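Long-range contact in arginine 3rd transport system periplasmic binding protein (Legionella pneumophila subsp. pneumophila str. Philadelphia 1, PDB 3KZG), which probably binds arginine in the periplasm and delivers it to an inner-membrane transport system: residues Phe83-Thr97 with Lys181-Ile195. Sequence-based numbering, arbitrary orientation.
Sequences FSLPYMESNSQYITT and KLIGKKISIGEGYSI
Tyr193 lays one face of its ring against Ser90, whose CB sits 3.8 Å from the ring centroid, while Met88 runs alongside, its CG at the ring edge, 3.9 Å from Tyr193 CD2. Nearer the backbone, Tyr193 meets Tyr87: its CB packs off-centre on the Tyr87 ring, and its carbonyl O lies over a face of that ring, held there by the bond from Tyr87 N to Tyr193 O (2.9 Å). A chi1 of 54° turns the Tyr87 ring back over this backbone. Ser90 OG accepts from Gly192 N (2.9 Å). The arrangement is consistent with the hinge of the two-lobed periplasmic binding protein fold, where 83-97 and 181-195 run between the lobes. At one end, Ser194 OG donates to Ser84 O (2.9 Å), and Ile195 N to Ser84 OG. At the other, strand 91-97 pairs antiparallel with the outermost strand 180-188, which turns a corner at Gly184 and Lys185. Gln93, bent at chi2 (72°), reaches the corner: NE2 donates to Gly184 O (3.1 Å) and to Tyr94 O, which Ile183 N reaches from the opposite face. A water bridges Tyr94 N, Ile183 O and Lys185 O. Further out, Phe16 meets the Tyr193 ring edge-to-face, and Gln124 bonds Ser92 OG.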
loop_
_atom_site.group_PDB
_atom_site.type_symbol
_atom_site.label_atom_id
_atom_site.label_comp_id
_atom_site.label_asym_id
_atom_site.label_seq_id
_atom_site.Cartn_x
_atom_site.Cartn_y
_atom_site.Cartn_z
ATOM N N PHE A 83 -24.234 17.074 11.990
ATOM C CA PHE A 83 -22.925 16.460 12.147
ATOM C C PHE A 83 -22.141 16.410 10.842
ATOM O O PHE A 83 -22.713 16.446 9.752
ATOM C CB PHE A 83 -23.098 15.038 12.678
ATOM C CG PHE A 83 -23.626 14.975 14.081
ATOM C CD1 PHE A 83 -22.765 15.099 15.167
ATOM C CD2 PHE A 83 -24.982 14.780 14.319
ATOM C CE1 PHE A 83 -23.250 15.022 16.474
ATOM C CE2 PHE A 83 -25.475 14.704 15.619
ATOM C CZ PHE A 83 -24.606 14.825 16.700
ATOM N N SER A 84 -20.824 16.335 10.962
ATOM C CA SER A 84 -19.973 16.227 9.795
ATOM C C SER A 84 -19.934 14.734 9.525
ATOM O O SER A 84 -20.588 13.950 10.219
ATOM C CB SER A 84 -18.558 16.687 10.123
ATOM O OG SER A 84 -17.973 15.789 11.050
ATOM N N LEU A 85 -19.167 14.332 8.521
ATOM C CA LEU A 85 -19.025 12.911 8.257
ATOM C C LEU A 85 -18.331 12.371 9.508
ATOM O O LEU A 85 -17.515 13.066 10.122
ATOM C CB LEU A 85 -18.125 12.679 7.041
ATOM C CG LEU A 85 -18.576 13.315 5.722
ATOM C CD1 LEU A 85 -17.512 13.094 4.649
ATOM C CD2 LEU A 85 -19.907 12.716 5.306
ATOM N N PRO A 86 -18.662 11.143 9.922
ATOM C CA PRO A 86 -17.992 10.617 11.115
ATOM C C PRO A 86 -16.519 10.416 10.767
ATOM O O PRO A 86 -16.195 10.091 9.622
ATOM C CB PRO A 86 -18.726 9.302 11.370
ATOM C CG PRO A 86 -19.113 8.864 9.977
ATOM C CD PRO A 86 -19.570 10.146 9.326
ATOM N N TYR A 87 -15.629 10.638 11.730
ATOM C CA TYR A 87 -14.197 10.468 11.483
ATOM C C TYR A 87 -13.680 9.223 12.170
ATOM O O TYR A 87 -12.486 8.932 12.126
ATOM C CB TYR A 87 -13.404 11.680 11.989
ATOM C CG TYR A 87 -13.632 12.045 13.450
ATOM C CD1 TYR A 87 -13.017 11.336 14.486
ATOM C CD2 TYR A 87 -14.446 13.125 13.789
ATOM C CE1 TYR A 87 -13.212 11.708 15.833
ATOM C CE2 TYR A 87 -14.643 13.498 15.120
ATOM C CZ TYR A 87 -14.030 12.797 16.132
ATOM O OH TYR A 87 -14.240 13.189 17.444
HETATM N N MSE A 88 -14.581 8.483 12.800
HETATM C CA MSE A 88 -14.189 7.284 13.524
HETATM C C MSE A 88 -15.427 6.500 13.952
HETATM O O MSE A 88 -16.468 7.087 14.269
HETATM C CB MSE A 88 -13.370 7.697 14.755
HETATM C CG MSE A 88 -12.872 6.567 15.633
HETATM SE SE MSE A 88 -11.656 7.223 17.006
HETATM C CE MSE A 88 -11.330 5.547 17.937
ATOM N N GLU A 89 -15.325 5.177 13.937
ATOM C CA GLU A 89 -16.446 4.342 14.354
ATOM C C GLU A 89 -16.638 4.515 15.860
ATOM O O GLU A 89 -15.665 4.618 16.598
ATOM C CB GLU A 89 -16.167 2.870 14.041
ATOM C CG GLU A 89 -17.317 1.940 14.375
ATOM C CD GLU A 89 -17.043 0.494 13.984
ATOM O OE1 GLU A 89 -16.222 -0.170 14.652
ATOM O OE2 GLU A 89 -17.651 0.030 13.000
ATOM N N SER A 90 -17.886 4.556 16.315
ATOM C CA SER A 90 -18.155 4.727 17.740
ATOM C C SER A 90 -18.601 3.427 18.401
ATOM O O SER A 90 -19.592 2.816 17.999
ATOM C CB SER A 90 -19.218 5.817 17.963
ATOM O OG SER A 90 -20.436 5.515 17.303
ATOM N N ASN A 91 -17.847 3.001 19.410
ATOM C CA ASN A 91 -18.171 1.784 20.147
ATOM C C ASN A 91 -18.067 2.059 21.641
ATOM O O ASN A 91 -17.217 2.829 22.069
ATOM C CB ASN A 91 -17.202 0.646 19.804
ATOM C CG ASN A 91 -17.184 0.312 18.331
ATOM O OD1 ASN A 91 -16.347 0.809 17.581
ATOM N ND2 ASN A 91 -18.113 -0.529 17.909
ATOM N N SER A 92 -18.935 1.429 22.423
ATOM C CA SER A 92 -18.902 1.587 23.871
ATOM C C SER A 92 -18.199 0.354 24.439
ATOM O O SER A 92 -17.985 -0.632 23.723
ATOM C CB SER A 92 -20.320 1.703 24.441
ATOM O OG SER A 92 -21.055 0.509 24.283
ATOM N N GLN A 93 -17.839 0.405 25.718
ATOM C CA GLN A 93 -17.140 -0.709 26.352
ATOM C C GLN A 93 -17.343 -0.728 27.861
ATOM O O GLN A 93 -17.224 0.304 28.521
ATOM C CB GLN A 93 -15.641 -0.615 26.039
ATOM C CG GLN A 93 -14.751 -1.617 26.787
ATOM C CD GLN A 93 -14.914 -3.045 26.292
ATOM O OE1 GLN A 93 -14.672 -3.337 25.124
ATOM N NE2 GLN A 93 -15.324 -3.941 27.184
ATOM N N TYR A 94 -17.658 -1.897 28.408
ATOM C CA TYR A 94 -17.836 -2.021 29.850
ATOM C C TYR A 94 -16.462 -2.243 30.476
ATOM O O TYR A 94 -15.663 -3.048 29.984
ATOM C CB TYR A 94 -18.766 -3.191 30.197
ATOM C CG TYR A 94 -20.243 -2.874 30.064
ATOM C CD1 TYR A 94 -20.907 -2.114 31.032
ATOM C CD2 TYR A 94 -20.978 -3.327 28.966
ATOM C CE1 TYR A 94 -22.265 -1.814 30.910
ATOM C CE2 TYR A 94 -22.334 -3.035 28.834
ATOM C CZ TYR A 94 -22.973 -2.278 29.809
ATOM O OH TYR A 94 -24.320 -1.989 29.681
ATOM N N ILE A 95 -16.188 -1.508 31.548
ATOM C CA ILE A 95 -14.921 -1.608 32.260
ATOM C C ILE A 95 -15.201 -1.630 33.760
ATOM O O ILE A 95 -16.160 -1.020 34.225
ATOM C CB ILE A 95 -13.998 -0.416 31.908
ATOM C CG1 ILE A 95 -12.652 -0.567 32.618
ATOM C CG2 ILE A 95 -14.671 0.906 32.291
ATOM C CD1 ILE A 95 -11.623 0.443 32.179
ATOM N N THR A 96 -14.379 -2.356 34.510
ATOM C CA THR A 96 -14.540 -2.450 35.961
ATOM C C THR A 96 -13.161 -2.664 36.582
ATOM O O THR A 96 -12.172 -2.774 35.865
ATOM C CB THR A 96 -15.477 -3.621 36.346
ATOM O OG1 THR A 96 -15.806 -3.535 37.739
ATOM C CG2 THR A 96 -14.812 -4.963 36.069
ATOM N N THR A 97 -13.086 -2.706 37.908
ATOM C CA THR A 97 -11.800 -2.909 38.570
ATOM C C THR A 97 -11.422 -4.383 38.551
ATOM O O THR A 97 -12.288 -5.247 38.632
ATOM C CB THR A 97 -11.829 -2.406 40.028
ATOM O OG1 THR A 97 -12.906 -3.037 40.732
ATOM C CG2 THR A 97 -12.013 -0.895 40.062
ATOM N N LYS A 181 -10.116 -3.918 34.091
ATOM C CA LYS A 181 -10.303 -5.054 33.197
ATOM C C LYS A 181 -11.582 -4.789 32.398
ATOM O O LYS A 181 -12.554 -4.233 32.925
ATOM C CB LYS A 181 -10.419 -6.382 33.965
ATOM C CG LYS A 181 -11.636 -6.519 34.863
ATOM C CD LYS A 181 -11.751 -7.944 35.394
ATOM C CE LYS A 181 -12.872 -8.082 36.406
ATOM N NZ LYS A 181 -12.955 -9.465 36.956
ATOM N N LEU A 182 -11.570 -5.170 31.126
ATOM C CA LEU A 182 -12.718 -4.968 30.253
ATOM C C LEU A 182 -13.693 -6.130 30.376
ATOM O O LEU A 182 -13.288 -7.285 30.524
ATOM C CB LEU A 182 -12.260 -4.836 28.798
ATOM C CG LEU A 182 -11.100 -3.887 28.493
ATOM C CD1 LEU A 182 -10.898 -3.817 26.984
ATOM C CD2 LEU A 182 -11.380 -2.502 29.061
ATOM N N ILE A 183 -14.981 -5.819 30.303
ATOM C CA ILE A 183 -16.023 -6.830 30.410
ATOM C C ILE A 183 -16.766 -6.943 29.080
ATOM O O ILE A 183 -17.408 -5.987 28.639
ATOM C CB ILE A 183 -17.024 -6.459 31.526
ATOM C CG1 ILE A 183 -16.267 -6.193 32.834
ATOM C CG2 ILE A 183 -18.038 -7.583 31.716
ATOM C CD1 ILE A 183 -15.443 -7.374 33.328
ATOM N N GLY A 184 -16.667 -8.110 28.446
ATOM C CA GLY A 184 -17.326 -8.325 27.167
ATOM C C GLY A 184 -16.597 -7.613 26.044
ATOM O O GLY A 184 -15.620 -6.912 26.292
ATOM N N LYS A 185 -17.058 -7.792 24.810
ATOM C CA LYS A 185 -16.434 -7.139 23.658
ATOM C C LYS A 185 -16.982 -5.712 23.542
ATOM O O LYS A 185 -17.928 -5.351 24.240
ATOM C CB LYS A 185 -16.760 -7.911 22.378
ATOM C CG LYS A 185 -16.558 -9.413 22.492
ATOM C CD LYS A 185 -17.146 -10.155 21.295
ATOM C CE LYS A 185 -17.130 -11.664 21.528
ATOM N NZ LYS A 185 -17.764 -12.412 20.403
ATOM N N LYS A 186 -16.392 -4.904 22.668
ATOM C CA LYS A 186 -16.854 -3.535 22.479
ATOM C C LYS A 186 -18.253 -3.582 21.874
ATOM O O LYS A 186 -18.605 -4.554 21.207
ATOM C CB LYS A 186 -15.897 -2.767 21.563
ATOM C CG LYS A 186 -15.681 -3.382 20.192
ATOM C CD LYS A 186 -14.680 -2.552 19.402
ATOM C CE LYS A 186 -14.387 -3.169 18.036
ATOM N NZ LYS A 186 -13.351 -2.386 17.304
ATOM N N ILE A 187 -19.046 -2.541 22.106
ATOM C CA ILE A 187 -20.417 -2.502 21.606
ATOM C C ILE A 187 -20.654 -1.361 20.621
ATOM O O ILE A 187 -20.355 -0.202 20.913
ATOM C CB ILE A 187 -21.428 -2.343 22.767
ATOM C CG1 ILE A 187 -21.128 -3.356 23.877
ATOM C CG2 ILE A 187 -22.848 -2.519 22.248
ATOM C CD1 ILE A 187 -21.196 -4.800 23.441
ATOM N N SER A 188 -21.208 -1.686 19.458
ATOM C CA SER A 188 -21.483 -0.661 18.463
ATOM C C SER A 188 -22.593 0.242 18.989
ATOM O O SER A 188 -23.632 -0.236 19.434
ATOM C CB SER A 188 -21.921 -1.295 17.141
ATOM O OG SER A 188 -22.077 -0.304 16.137
ATOM N N ILE A 189 -22.369 1.547 18.952
ATOM C CA ILE A 189 -23.383 2.476 19.422
ATOM C C ILE A 189 -23.323 3.761 18.610
ATOM O O ILE A 189 -22.254 4.339 18.415
ATOM C CB ILE A 189 -23.194 2.806 20.919
ATOM C CG1 ILE A 189 -24.291 3.777 21.375
ATOM C CG2 ILE A 189 -21.802 3.379 21.150
ATOM C CD1 ILE A 189 -24.187 4.193 22.821
ATOM N N GLY A 190 -24.478 4.200 18.127
ATOM C CA GLY A 190 -24.517 5.416 17.339
ATOM C C GLY A 190 -23.950 5.212 15.947
ATOM O O GLY A 190 -23.677 4.086 15.535
ATOM N N GLU A 191 -23.755 6.308 15.225
ATOM C CA GLU A 191 -23.247 6.227 13.863
ATOM C C GLU A 191 -21.865 6.846 13.671
ATOM O O GLU A 191 -21.556 7.363 12.596
ATOM C CB GLU A 191 -24.256 6.878 12.909
ATOM C CG GLU A 191 -25.664 6.320 13.057
ATOM C CD GLU A 191 -26.650 6.904 12.058
ATOM O OE1 GLU A 191 -26.393 6.811 10.839
ATOM O OE2 GLU A 191 -27.687 7.449 12.493
ATOM N N GLY A 192 -21.039 6.789 14.715
ATOM C CA GLY A 192 -19.690 7.321 14.619
ATOM C C GLY A 192 -19.443 8.636 15.331
ATOM O O GLY A 192 -20.378 9.380 15.597
ATOM N N TYR A 193 -18.178 8.912 15.648
ATOM C CA TYR A 193 -17.805 10.157 16.307
ATOM C C TYR A 193 -17.710 11.196 15.207
ATOM O O TYR A 193 -17.145 10.941 14.142
ATOM C CB TYR A 193 -16.457 10.030 17.035
ATOM C CG TYR A 193 -16.444 9.012 18.162
ATOM C CD1 TYR A 193 -17.388 9.066 19.185
ATOM C CD2 TYR A 193 -15.490 7.989 18.197
ATOM C CE1 TYR A 193 -17.391 8.123 20.215
ATOM C CE2 TYR A 193 -15.481 7.043 19.225
ATOM C CZ TYR A 193 -16.438 7.117 20.229
ATOM O OH TYR A 193 -16.449 6.181 21.239
ATOM N N SER A 194 -18.262 12.375 15.465
ATOM C CA SER A 194 -18.271 13.421 14.456
ATOM C C SER A 194 -18.185 14.834 15.017
ATOM O O SER A 194 -18.339 15.053 16.219
ATOM C CB SER A 194 -19.542 13.278 13.611
ATOM O OG SER A 194 -19.859 14.485 12.947
ATOM N N ILE A 195 -17.928 15.786 14.131
ATOM C CA ILE A 195 -17.841 17.193 14.499
ATOM C C ILE A 195 -19.277 17.724 14.446
ATOM O O ILE A 195 -19.961 17.588 13.431
ATOM C CB ILE A 195 -16.919 17.937 13.515
ATOM C CG1 ILE A 195 -15.500 17.361 13.633
ATOM C CG2 ILE A 195 -16.901 19.431 13.811
ATOM C CD1 ILE A 195 -14.514 17.953 12.665
HETATM O O HOH W 1 -16.540 14.442 18.420
HETATM O O HOH W 2 -18.480 -4.191 26.665
#